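Local coordinates for protein oxidoreductase (Methanosarcina mazei, PDB 3KA7) that binds flavin-adenine dinucleotide and probably acts as an oxidoreductase of the flavin-containing amine oxidoreductase family, at residues F47-G52 and E363-Q368; K283-A288 and L327-Q332; G274-S279 and N377-G382. All coordinates share one frame; numbering follows the deposited sequence.

Contact 1. Residues F47-G52 and E363-Q368. With FAD (flavin-adenine dinucleotide), chain B.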
loop_
_atom_site.group_PDB
_atom_site.type_symbol
_atom_site.label_atom_id
_atom_site.label_comp_id
_atom_site.label_asym_id
_atom_site.label_seq_id
_atom_site.Cartn_x
_atom_site.Cartn_y
_atom_site.Cartn_z
ATOM N N PHE A 47 -19.813 10.623 -0.389
ATOM C CA PHE A 47 -18.925 9.593 0.156
ATOM C C PHE A 47 -17.509 10.135 0.296
ATOM O O PHE A 47 -17.080 10.974 -0.501
ATOM C CB PHE A 47 -18.873 8.386 -0.781
ATOM C CG PHE A 47 -20.115 7.544 -0.767
ATOM C CD1 PHE A 47 -20.176 6.397 0.012
ATOM C CD2 PHE A 47 -21.217 7.889 -1.535
ATOM C CE1 PHE A 47 -21.317 5.601 0.029
ATOM C CE2 PHE A 47 -22.359 7.099 -1.525
ATOM C CZ PHE A 47 -22.411 5.957 -0.741
ATOM N N GLN A 48 -16.783 9.646 1.298
ATOM C CA GLN A 48 -15.357 9.917 1.399
ATOM C C GLN A 48 -14.598 8.757 0.758
ATOM O O GLN A 48 -14.245 7.797 1.433
ATOM C CB GLN A 48 -14.927 10.075 2.860
ATOM C CG GLN A 48 -15.397 11.370 3.519
ATOM C CD GLN A 48 -14.839 12.608 2.836
ATOM O OE1 GLN A 48 -15.594 13.415 2.272
ATOM N NE2 GLN A 48 -13.519 12.765 2.874
ATOM N N LEU A 49 -14.405 8.838 -0.554
ATOM C CA LEU A 49 -13.582 7.862 -1.256
ATOM C C LEU A 49 -12.125 8.243 -0.990
ATOM O O LEU A 49 -11.840 9.080 -0.132
ATOM C CB LEU A 49 -13.905 7.873 -2.759
ATOM C CG LEU A 49 -15.380 7.640 -3.139
ATOM C CD1 LEU A 49 -15.571 7.503 -4.672
ATOM C CD2 LEU A 49 -15.927 6.412 -2.400
ATOM N N SER A 50 -11.195 7.635 -1.710
ATOM C CA SER A 50 -9.795 7.957 -1.483
ATOM C C SER A 50 -9.053 8.130 -2.789
ATOM O O SER A 50 -9.530 7.726 -3.854
ATOM C CB SER A 50 -9.100 6.873 -0.663
ATOM O OG SER A 50 -8.722 5.785 -1.485
ATOM N N SER A 51 -7.884 8.749 -2.690
ATOM C CA SER A 51 -6.993 8.926 -3.831
ATOM C C SER A 51 -6.166 7.669 -4.124
ATOM O O SER A 51 -5.318 7.663 -5.021
ATOM C CB SER A 51 -6.042 10.075 -3.539
ATOM O OG SER A 51 -5.392 9.839 -2.308
ATOM N N GLY A 52 -6.403 6.608 -3.366
ATOM C CA GLY A 52 -5.681 5.363 -3.563
ATOM C C GLY A 52 -6.074 4.369 -2.489
ATOM O O GLY A 52 -7.011 3.577 -2.672
ATOM N N GLU A 363 -24.985 0.083 -5.815
ATOM C CA GLU A 363 -24.672 0.631 -7.122
ATOM C C GLU A 363 -23.170 0.854 -7.203
ATOM O O GLU A 363 -22.515 1.167 -6.206
ATOM C CB GLU A 363 -25.395 1.960 -7.340
ATOM C CG GLU A 363 -26.915 1.877 -7.202
ATOM C CD GLU A 363 -27.565 3.240 -7.016
ATOM O OE1 GLU A 363 -27.145 3.991 -6.102
ATOM O OE2 GLU A 363 -28.512 3.555 -7.775
ATOM N N VAL A 364 -22.621 0.691 -8.389
ATOM C CA VAL A 364 -21.227 1.043 -8.591
ATOM C C VAL A 364 -21.108 2.561 -8.557
ATOM O O VAL A 364 -21.752 3.261 -9.345
ATOM C CB VAL A 364 -20.726 0.501 -9.927
ATOM C CG1 VAL A 364 -19.296 0.977 -10.190
ATOM C CG2 VAL A 364 -20.838 -1.030 -9.948
ATOM N N LEU A 365 -20.280 3.068 -7.652
ATOM C CA LEU A 365 -20.126 4.494 -7.438
ATOM C C LEU A 365 -19.025 5.081 -8.312
ATOM O O LEU A 365 -19.221 6.098 -8.978
ATOM C CB LEU A 365 -19.849 4.765 -5.950
ATOM C CG LEU A 365 -19.725 6.193 -5.413
ATOM C CD1 LEU A 365 -20.996 7.022 -5.648
ATOM C CD2 LEU A 365 -19.337 6.177 -3.928
ATOM N N LEU A 366 -17.853 4.448 -8.300
ATOM C CA LEU A 366 -16.713 4.955 -9.060
ATOM C C LEU A 366 -15.726 3.816 -9.252
ATOM O O LEU A 366 -15.531 3.005 -8.346
ATOM C CB LEU A 366 -16.035 6.107 -8.318
ATOM C CG LEU A 366 -14.940 6.877 -9.070
ATOM C CD1 LEU A 366 -15.516 7.568 -10.304
ATOM C CD2 LEU A 366 -14.244 7.878 -8.155
ATOM N N ILE A 367 -15.111 3.756 -10.429
ATOM C CA ILE A 367 -14.046 2.789 -10.680
ATOM C C ILE A 367 -12.786 3.591 -10.945
ATOM O O ILE A 367 -12.808 4.534 -11.738
ATOM C CB ILE A 367 -14.398 1.919 -11.895
ATOM C CG1 ILE A 367 -15.716 1.181 -11.637
ATOM C CG2 ILE A 367 -13.252 0.933 -12.250
ATOM C CD1 ILE A 367 -16.220 0.420 -12.856
ATOM N N GLN A 368 -11.707 3.257 -10.238
ATOM C CA GLN A 368 -10.436 3.977 -10.361
ATOM C C GLN A 368 -9.304 2.999 -10.676
ATOM O O GLN A 368 -9.150 1.997 -9.979
ATOM C CB GLN A 368 -10.143 4.714 -9.046
ATOM C CG GLN A 368 -11.248 5.735 -8.654
ATOM C CD GLN A 368 -11.184 6.189 -7.201
ATOM O OE1 GLN A 368 -10.740 7.302 -6.904
ATOM N NE2 GLN A 368 -11.631 5.334 -6.290
HETATM P PA FAD B . 2.706 9.340 -3.071
HETATM O O1A FAD B . 3.243 8.714 -4.332
HETATM O O2A FAD B . 1.286 8.991 -2.696
HETATM O O5B FAD B . 2.832 10.936 -3.182
HETATM C C5B FAD B . 3.800 11.511 -4.051
HETATM C C4B FAD B . 3.440 13.000 -4.085
HETATM O O4B FAD B . 4.380 13.740 -4.839
HETATM C C3B FAD B . 2.067 13.215 -4.727
HETATM O O3B FAD B . 1.222 13.945 -3.852
HETATM C C2B FAD B . 2.380 14.008 -5.998
HETATM O O2B FAD B . 1.357 14.919 -6.351
HETATM C C1B FAD B . 3.690 14.698 -5.636
HETATM N N9A FAD B . 4.558 15.025 -6.775
HETATM C C8A FAD B . 4.869 14.269 -7.887
HETATM N N7A FAD B . 5.770 14.970 -8.635
HETATM C C5A FAD B . 6.018 16.147 -7.998
HETATM C C6A FAD B . 6.818 17.236 -8.310
HETATM N N6A FAD B . 7.629 17.190 -9.363
HETATM N N1A FAD B . 6.857 18.310 -7.444
HETATM C C2A FAD B . 6.107 18.321 -6.285
HETATM N N3A FAD B . 5.307 17.240 -5.979
HETATM C C4A FAD B . 5.271 16.185 -6.834
HETATM N N1 FAD B . -1.703 1.187 1.288
HETATM C C2 FAD B . -2.089 0.745 2.541
HETATM O O2 FAD B . -1.286 0.786 3.483
HETATM N N3 FAD B . -3.366 0.233 2.717
HETATM C C4 FAD B . -4.253 0.161 1.657
HETATM O O4 FAD B . -5.388 -0.292 1.806
HETATM C C4X FAD B . -3.865 0.598 0.398
HETATM N N5 FAD B . -4.743 0.510 -0.673
HETATM C C5X FAD B . -4.344 0.965 -1.918
HETATM C C6 FAD B . -5.220 0.899 -3.002
HETATM C C7 FAD B . -4.831 1.374 -4.249
HETATM C C7M FAD B . -5.798 1.285 -5.403
HETATM C C8 FAD B . -3.559 1.908 -4.403
HETATM C C8M FAD B . -3.097 2.425 -5.735
HETATM C C9 FAD B . -2.676 1.967 -3.327
HETATM C C9A FAD B . -3.071 1.501 -2.077
HETATM N N10 FAD B . -2.194 1.559 -1.002
HETATM C C10 FAD B . -2.587 1.118 0.231
HETATM C "C1'" FAD B . -0.790 2.041 -1.168
HETATM C "C2'" FAD B . -0.707 3.496 -0.691
HETATM O "O2'" FAD B . -1.802 4.234 -1.228
HETATM C "C3'" FAD B . 0.620 4.093 -1.148
HETATM O "O3'" FAD B . 1.670 3.177 -0.856
HETATM C "C4'" FAD B . 0.990 5.433 -0.517
HETATM O "O4'" FAD B . -0.079 6.356 -0.561
HETATM C "C5'" FAD B . 2.142 6.000 -1.339
HETATM O "O5'" FAD B . 2.691 7.068 -0.608
HETATM P P FAD B . 4.066 7.721 -1.058
HETATM O O1P FAD B . 4.833 8.135 0.174
HETATM O O2P FAD B . 4.833 6.837 -2.021
HETATM O O3P FAD B . 3.693 9.087 -1.823
#
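Leu365 lays one methyl on the ring of Phe47. Its CD2 sits over one ring face, 3.8 Å from the ring centroid and displaced toward the rim at CG and CD2. This is a CH-pi contact. Leu365 CG is anti to the backbone N (chi1 -176°), and the branch from it carries CD2 to the ring. The same CD2 also meets Leu49 CD2 at 3.7 Å, so one methyl serves two residues. The other branch of Leu49 goes to the next leucine: Leu49 CD1 lies 3.7 Å from Leu366 CD2 and 3.9 Å from Leu366 CB. Leu365 and Leu366 form a classic beta bulge opposite Cys285, consistent with Leu49 touching both. An alanine in place of Phe47 would probably leave Leu365 CD2 without the ring face it rests on and open a gap beside it. Farther along, Ser50 OG accepts from Gly52 N at 3.1 Å, an ST turn, and is also bonded to Ala53 O. The turn leads to the cofactor, where Gly52 O is 3.2 Å from FAD C6. The strand axes run 10.0 Å apart at 22°, so the strands are not paired and meet mainly through side chains. Strand 47-50 pairs with strand 41-44, whose Tyr44 touches Leu49 and both leucines. Strand 362-370 is an outer strand of the mixed sheet, beside strand 280-288, and Phe47 also reaches Leu327 on strand 326-334.

Contact 2. Residues K283-A288 and L327-Q332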
loop_
_atom_site.group_PDB
_atom_site.type_symbol
_atom_site.label_atom_id
_atom_site.label_comp_id
_atom_site.label_asym_id
_atom_site.label_seq_id
_atom_site.Cartn_x
_atom_site.Cartn_y
_atom_site.Cartn_z
ATOM N N LYS A 283 -9.655 -0.426 -8.505
ATOM C CA LYS A 283 -10.489 -0.292 -7.319
ATOM C C LYS A 283 -11.919 0.021 -7.766
ATOM O O LYS A 283 -12.139 0.963 -8.530
ATOM C CB LYS A 283 -9.950 0.857 -6.456
ATOM C CG LYS A 283 -10.854 1.244 -5.291
ATOM C CD LYS A 283 -10.211 2.287 -4.365
ATOM C CE LYS A 283 -9.527 3.403 -5.135
ATOM N NZ LYS A 283 -9.150 4.510 -4.206
ATOM N N ILE A 284 -12.877 -0.782 -7.310
ATOM C CA ILE A 284 -14.284 -0.543 -7.599
ATOM C C ILE A 284 -14.971 -0.147 -6.303
ATOM O O ILE A 284 -14.997 -0.934 -5.358
ATOM C CB ILE A 284 -14.963 -1.794 -8.201
ATOM C CG1 ILE A 284 -14.269 -2.190 -9.513
ATOM C CG2 ILE A 284 -16.475 -1.548 -8.404
ATOM C CD1 ILE A 284 -14.808 -3.483 -10.112
ATOM N N CYS A 285 -15.516 1.066 -6.258
ATOM C CA CYS A 285 -16.199 1.572 -5.058
ATOM C C CYS A 285 -17.706 1.407 -5.229
ATOM O O CYS A 285 -18.256 1.806 -6.248
ATOM C CB CYS A 285 -15.877 3.051 -4.850
ATOM S SG CYS A 285 -14.085 3.361 -4.621
ATOM N N LEU A 286 -18.354 0.808 -4.231
ATOM C CA LEU A 286 -19.794 0.545 -4.290
ATOM C C LEU A 286 -20.510 1.407 -3.275
ATOM O O LEU A 286 -20.043 1.565 -2.152
ATOM C CB LEU A 286 -20.084 -0.931 -3.983
ATOM C CG LEU A 286 -19.288 -1.974 -4.776
ATOM C CD1 LEU A 286 -19.647 -3.382 -4.321
ATOM C CD2 LEU A 286 -19.494 -1.823 -6.291
ATOM N N ALA A 287 -21.642 1.976 -3.682
ATOM C CA ALA A 287 -22.511 2.674 -2.760
ATOM C C ALA A 287 -23.553 1.642 -2.341
ATOM O O ALA A 287 -24.461 1.340 -3.098
ATOM C CB ALA A 287 -23.163 3.855 -3.457
ATOM N N ALA A 288 -23.394 1.058 -1.162
ATOM C CA ALA A 288 -24.258 -0.052 -0.769
ATOM C C ALA A 288 -25.425 0.424 0.093
ATOM O O ALA A 288 -25.247 1.272 0.945
ATOM C CB ALA A 288 -23.446 -1.119 -0.037
ATOM N N LEU A 327 -19.914 2.147 2.425
ATOM C CA LEU A 327 -18.908 2.256 1.373
ATOM C C LEU A 327 -18.174 0.935 1.319
ATOM O O LEU A 327 -17.477 0.575 2.266
ATOM C CB LEU A 327 -17.926 3.376 1.698
ATOM C CG LEU A 327 -16.727 3.567 0.758
ATOM C CD1 LEU A 327 -17.160 3.664 -0.724
ATOM C CD2 LEU A 327 -15.904 4.783 1.186
ATOM N N THR A 328 -18.337 0.220 0.220
ATOM C CA THR A 328 -17.693 -1.075 0.049
ATOM C C THR A 328 -16.737 -0.943 -1.126
ATOM O O THR A 328 -17.151 -0.564 -2.227
ATOM C CB THR A 328 -18.726 -2.156 -0.241
ATOM O OG1 THR A 328 -19.741 -2.122 0.774
ATOM C CG2 THR A 328 -18.073 -3.550 -0.282
HETATM N N MSE A 329 -15.459 -1.229 -0.876
HETATM C CA MSE A 329 -14.420 -1.077 -1.902
HETATM C C MSE A 329 -13.743 -2.404 -2.231
HETATM O O MSE A 329 -13.363 -3.156 -1.335
HETATM C CB MSE A 329 -13.399 -0.015 -1.492
HETATM C CG MSE A 329 -14.029 1.366 -1.345
HETATM SE SE MSE A 329 -12.738 2.744 -0.939
HETATM C CE MSE A 329 -12.179 2.168 0.790
ATOM N N CYS A 330 -13.601 -2.670 -3.527
ATOM C CA CYS A 330 -13.066 -3.922 -4.039
ATOM C C CYS A 330 -11.734 -3.673 -4.733
ATOM O O CYS A 330 -11.566 -2.653 -5.392
ATOM C CB CYS A 330 -14.021 -4.504 -5.075
ATOM S SG CYS A 330 -15.749 -4.579 -4.510
ATOM N N HIS A 331 -10.808 -4.617 -4.607
ATOM C CA HIS A 331 -9.525 -4.519 -5.318
ATOM C C HIS A 331 -9.292 -5.702 -6.239
ATOM O O HIS A 331 -9.550 -6.858 -5.871
ATOM C CB HIS A 331 -8.339 -4.463 -4.359
ATOM C CG HIS A 331 -7.046 -4.150 -5.051
ATOM N ND1 HIS A 331 -6.790 -2.918 -5.617
ATOM C CD2 HIS A 331 -5.963 -4.919 -5.316
ATOM C CE1 HIS A 331 -5.596 -2.936 -6.187
ATOM N NE2 HIS A 331 -5.069 -4.137 -6.011
ATOM N N GLN A 332 -8.778 -5.417 -7.427
ATOM C CA GLN A 332 -8.293 -6.476 -8.287
ATOM C C GLN A 332 -6.897 -6.146 -8.820
ATOM O O GLN A 332 -6.647 -5.047 -9.332
ATOM C CB GLN A 332 -9.283 -6.759 -9.422
ATOM C CG GLN A 332 -9.494 -5.591 -10.379
ATOM C CD GLN A 332 -10.687 -5.795 -11.314
ATOM O OE1 GLN A 332 -10.521 -6.181 -12.482
ATOM N NE2 GLN A 332 -11.880 -5.524 -10.812
#
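Ile284 and Cys330 exchange two backbone hydrogen bonds. Ile284 N donates to Cys330 O at 3.0 Å, and Cys330 N returns one to Ile284 O at 2.9 Å. Leu286 and Thr328 form the next hydrogen-bonded pair. Here Leu286 N to Thr328 O is the shortest of the four bonds, at 2.7 Å. Lys283 can be followed from its base. Its CB and CG both lie against the carbonyl O of Cys330. Lys283 CD comes 4.3 Å from Met329 SE, the selenium of a selenomethionine in the model. The chain is extended up to CD and then bends (chi3 44°), which sets the position of CE. NZ ends in a hydrogen bond to Gly52 O, with weaker ones to Ser50 O and Tyr370 OH. The lysine side chain passes about 4 Å from FAD at the nearest atoms. The two strands are antiparallel neighbours, 162° between their directions, in the mixed sheet of this member of the flavin-containing amine oxidoreductase family. Strand 280-288 is held on its other edge by strand 362-370. Side chains alternate between the two faces. On the face of Lys283, Cys285 SG rests 3.8 Å from Met329 CG, and Phe54, an FAD-binding residue, touches both Lys283 and Met329. On the other face Leu286 CB packs 3.4 Å from Thr328 O. Leu286 CD1 reaches Cys330 SG at 4.1 Å. Thr328 OG1 is hydrogen-bonded to Glu312 beyond the two strands, while Ala288 CB lies near that same hydroxyl oxygen.

Contact 3. Residues G274-S279 and N377-G382. With FAD (flavin-adenine dinucleotide), chain B.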
loop_
_atom_site.group_PDB
_atom_site.type_symbol
_atom_site.label_atom_id
_atom_site.label_comp_id
_atom_site.label_asym_id
_atom_site.label_seq_id
_atom_site.Cartn_x
_atom_site.Cartn_y
_atom_site.Cartn_z
ATOM N N GLY A 274 16.337 1.440 -14.073
ATOM C CA GLY A 274 15.759 0.731 -15.213
ATOM C C GLY A 274 15.036 -0.572 -14.860
ATOM O O GLY A 274 14.216 -1.056 -15.640
ATOM N N THR A 275 15.320 -1.147 -13.695
ATOM C CA THR A 275 14.654 -2.394 -13.291
ATOM C C THR A 275 13.353 -2.197 -12.496
ATOM O O THR A 275 12.544 -3.119 -12.389
ATOM C CB THR A 275 15.582 -3.327 -12.482
ATOM O OG1 THR A 275 15.687 -2.861 -11.128
ATOM C CG2 THR A 275 16.972 -3.409 -13.134
ATOM N N LEU A 276 13.153 -1.007 -11.946
ATOM C CA LEU A 276 11.976 -0.752 -11.102
ATOM C C LEU A 276 10.680 -1.015 -11.841
ATOM O O LEU A 276 10.455 -0.485 -12.925
ATOM C CB LEU A 276 11.973 0.697 -10.610
ATOM C CG LEU A 276 13.111 1.000 -9.646
ATOM C CD1 LEU A 276 13.346 2.508 -9.549
ATOM C CD2 LEU A 276 12.771 0.418 -8.283
ATOM N N GLN A 277 9.816 -1.820 -11.232
ATOM C CA GLN A 277 8.560 -2.192 -11.836
ATOM C C GLN A 277 7.389 -1.877 -10.897
ATOM O O GLN A 277 7.264 -2.495 -9.841
ATOM C CB GLN A 277 8.572 -3.695 -12.116
ATOM C CG GLN A 277 7.251 -4.225 -12.649
ATOM C CD GLN A 277 6.851 -3.590 -13.958
ATOM O OE1 GLN A 277 7.560 -3.706 -14.968
ATOM N NE2 GLN A 277 5.701 -2.914 -13.960
ATOM N N PRO A 278 6.521 -0.941 -11.295
ATOM C CA PRO A 278 5.396 -0.612 -10.439
ATOM C C PRO A 278 4.322 -1.686 -10.513
ATOM O O PRO A 278 4.265 -2.461 -11.490
ATOM C CB PRO A 278 4.877 0.713 -11.020
ATOM C CG PRO A 278 5.324 0.707 -12.447
ATOM C CD PRO A 278 6.636 -0.028 -12.452
ATOM N N SER A 279 3.485 -1.742 -9.486
ATOM C CA SER A 279 2.378 -2.686 -9.479
ATOM C C SER A 279 1.088 -1.947 -9.812
ATOM O O SER A 279 0.973 -0.751 -9.535
ATOM C CB SER A 279 2.307 -3.398 -8.128
ATOM O OG SER A 279 2.217 -2.469 -7.062
ATOM N N ASN A 377 1.898 0.463 -6.126
ATOM C CA ASN A 377 3.223 0.789 -5.546
ATOM C C ASN A 377 4.188 1.134 -6.668
ATOM O O ASN A 377 4.118 0.530 -7.720
ATOM C CB ASN A 377 3.835 -0.418 -4.825
ATOM C CG ASN A 377 3.174 -0.722 -3.487
ATOM O OD1 ASN A 377 2.450 0.105 -2.910
ATOM N ND2 ASN A 377 3.432 -1.918 -2.983
ATOM N N ARG A 378 5.099 2.073 -6.440
ATOM C CA ARG A 378 6.106 2.422 -7.459
ATOM C C ARG A 378 7.144 1.323 -7.678
ATOM O O ARG A 378 7.745 1.225 -8.760
ATOM C CB ARG A 378 6.764 3.768 -7.102
ATOM C CG ARG A 378 5.758 4.905 -7.125
ATOM C CD ARG A 378 6.430 6.275 -7.279
ATOM N NE ARG A 378 5.437 7.278 -7.668
ATOM C CZ ARG A 378 4.689 7.890 -6.786
ATOM N NH1 ARG A 378 4.871 7.563 -5.518
ATOM N NH2 ARG A 378 3.769 8.790 -7.138
ATOM N N ALA A 379 7.360 0.504 -6.653
ATOM C CA ALA A 379 8.213 -0.678 -6.760
ATOM C C ALA A 379 7.430 -1.856 -6.206
ATOM O O ALA A 379 6.896 -1.782 -5.089
ATOM C CB ALA A 379 9.483 -0.486 -5.959
ATOM N N ALA A 380 7.366 -2.940 -6.971
ATOM C CA ALA A 380 6.579 -4.097 -6.575
ATOM C C ALA A 380 7.084 -4.633 -5.260
ATOM O O ALA A 380 8.292 -4.711 -5.034
ATOM C CB ALA A 380 6.651 -5.172 -7.621
ATOM N N SER A 381 6.162 -5.012 -4.386
ATOM C CA SER A 381 6.580 -5.589 -3.123
ATOM C C SER A 381 7.609 -6.682 -3.340
ATOM O O SER A 381 7.482 -7.486 -4.253
ATOM C CB SER A 381 5.391 -6.145 -2.357
ATOM O OG SER A 381 4.957 -5.188 -1.418
ATOM N N GLY A 382 8.617 -6.706 -2.475
ATOM C CA GLY A 382 9.687 -7.687 -2.557
ATOM C C GLY A 382 10.841 -7.268 -3.448
ATOM O O GLY A 382 11.826 -8.002 -3.556
HETATM P PA FAD B . 2.706 9.340 -3.071
HETATM O O1A FAD B . 3.243 8.714 -4.332
HETATM O O2A FAD B . 1.286 8.991 -2.696
HETATM O O5B FAD B . 2.832 10.936 -3.182
HETATM C C5B FAD B . 3.800 11.511 -4.051
HETATM C C4B FAD B . 3.440 13.000 -4.085
HETATM O O4B FAD B . 4.380 13.740 -4.839
HETATM C C3B FAD B . 2.067 13.215 -4.727
HETATM O O3B FAD B . 1.222 13.945 -3.852
HETATM C C2B FAD B . 2.380 14.008 -5.998
HETATM O O2B FAD B . 1.357 14.919 -6.351
HETATM C C1B FAD B . 3.690 14.698 -5.636
HETATM N N9A FAD B . 4.558 15.025 -6.775
HETATM C C8A FAD B . 4.869 14.269 -7.887
HETATM N N7A FAD B . 5.770 14.970 -8.635
HETATM C C5A FAD B . 6.018 16.147 -7.998
HETATM C C6A FAD B . 6.818 17.236 -8.310
HETATM N N6A FAD B . 7.629 17.190 -9.363
HETATM N N1A FAD B . 6.857 18.310 -7.444
HETATM C C2A FAD B . 6.107 18.321 -6.285
HETATM N N3A FAD B . 5.307 17.240 -5.979
HETATM C C4A FAD B . 5.271 16.185 -6.834
HETATM N N1 FAD B . -1.703 1.187 1.288
HETATM C C2 FAD B . -2.089 0.745 2.541
HETATM O O2 FAD B . -1.286 0.786 3.483
HETATM N N3 FAD B . -3.366 0.233 2.717
HETATM C C4 FAD B . -4.253 0.161 1.657
HETATM O O4 FAD B . -5.388 -0.292 1.806
HETATM C C4X FAD B . -3.865 0.598 0.398
HETATM N N5 FAD B . -4.743 0.510 -0.673
HETATM C C5X FAD B . -4.344 0.965 -1.918
HETATM C C6 FAD B . -5.220 0.899 -3.002
HETATM C C7 FAD B . -4.831 1.374 -4.249
HETATM C C7M FAD B . -5.798 1.285 -5.403
HETATM C C8 FAD B . -3.559 1.908 -4.403
HETATM C C8M FAD B . -3.097 2.425 -5.735
HETATM C C9 FAD B . -2.676 1.967 -3.327
HETATM C C9A FAD B . -3.071 1.501 -2.077
HETATM N N10 FAD B . -2.194 1.559 -1.002
HETATM C C10 FAD B . -2.587 1.118 0.231
HETATM C "C1'" FAD B . -0.790 2.041 -1.168
HETATM C "C2'" FAD B . -0.707 3.496 -0.691
HETATM O "O2'" FAD B . -1.802 4.234 -1.228
HETATM C "C3'" FAD B . 0.620 4.093 -1.148
HETATM O "O3'" FAD B . 1.670 3.177 -0.856
HETATM C "C4'" FAD B . 0.990 5.433 -0.517
HETATM O "O4'" FAD B . -0.079 6.356 -0.561
HETATM C "C5'" FAD B . 2.142 6.000 -1.339
HETATM O "O5'" FAD B . 2.691 7.068 -0.608
HETATM P P FAD B . 4.066 7.721 -1.058
HETATM O O1P FAD B . 4.833 8.135 0.174
HETATM O O2P FAD B . 4.833 6.837 -2.021
HETATM O O3P FAD B . 3.693 9.087 -1.823
HETATM O O HOH W 1 3.342 -4.098 -4.739
#
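The guanidinium of Arg378, an FAD-binding residue, meets the FAD diphosphate at its edge, while the Arg378 backbone packs on Pro278. O1A lies near the guanidinium plane, and PA lies in it. Arg378 NH2 makes a weak bond to FAD O1A at 2.9 Å. NH1 also points at O1A, but the modelled distance is too short to be trusted. Arg38 brings a second positive charge close to NH1, a repulsion the diphosphate probably eases. The amide of Gln277 is another flat group: NE2 donates to Pro278 O at 2.9 Å, in both planes and on a lone pair of the carbonyl. Between the segments, Ser279 N donates to Asn377 O at 2.9 Å, and Ala380 N to Gln277 O, also 2.9 Å. Ser279 OG sits between its backbone N and carbonyl carbon (chi1 55°). There it accepts a weak hydrogen bond from Asn377 N and shares another with a water, which accepts from Ser381 N at 3.0 Å. Asp399 OD1 accepts a hydrogen bond from Arg378 N, which probably steadies the backbone. Leu276 CD2 touches Ala379 CB at 4.1 Å. Segment 274-279 links helix 267-275 to strand 280-288; segment 377-382 belongs to the loop between strands 362-370 and 394-396.

Overall arrangement
Contacts 1 and 2 are neighbours, with centres 7 Å apart. They share the mixed sheet, where strand 280-288 lies between strands 326-334 and 362-370, and backbone bonds such as Leu365 N to Cys285 O probably join them. Contact 3 is about 24 Å from contact 1 and 25 Å from contact 2, centre to centre. Along the chain the segments come in the order 47-52, 274-279, 283-288, 327-332, 363-368, 377-382. Contact 2 is thus nested inside both other contacts, while contacts 1 and 3 cross. Contacts 1 and 3 both touch FAD, one at the isoalloxazine ring and the other at the diphosphate, so distant parts of the chain meet on one cofactor.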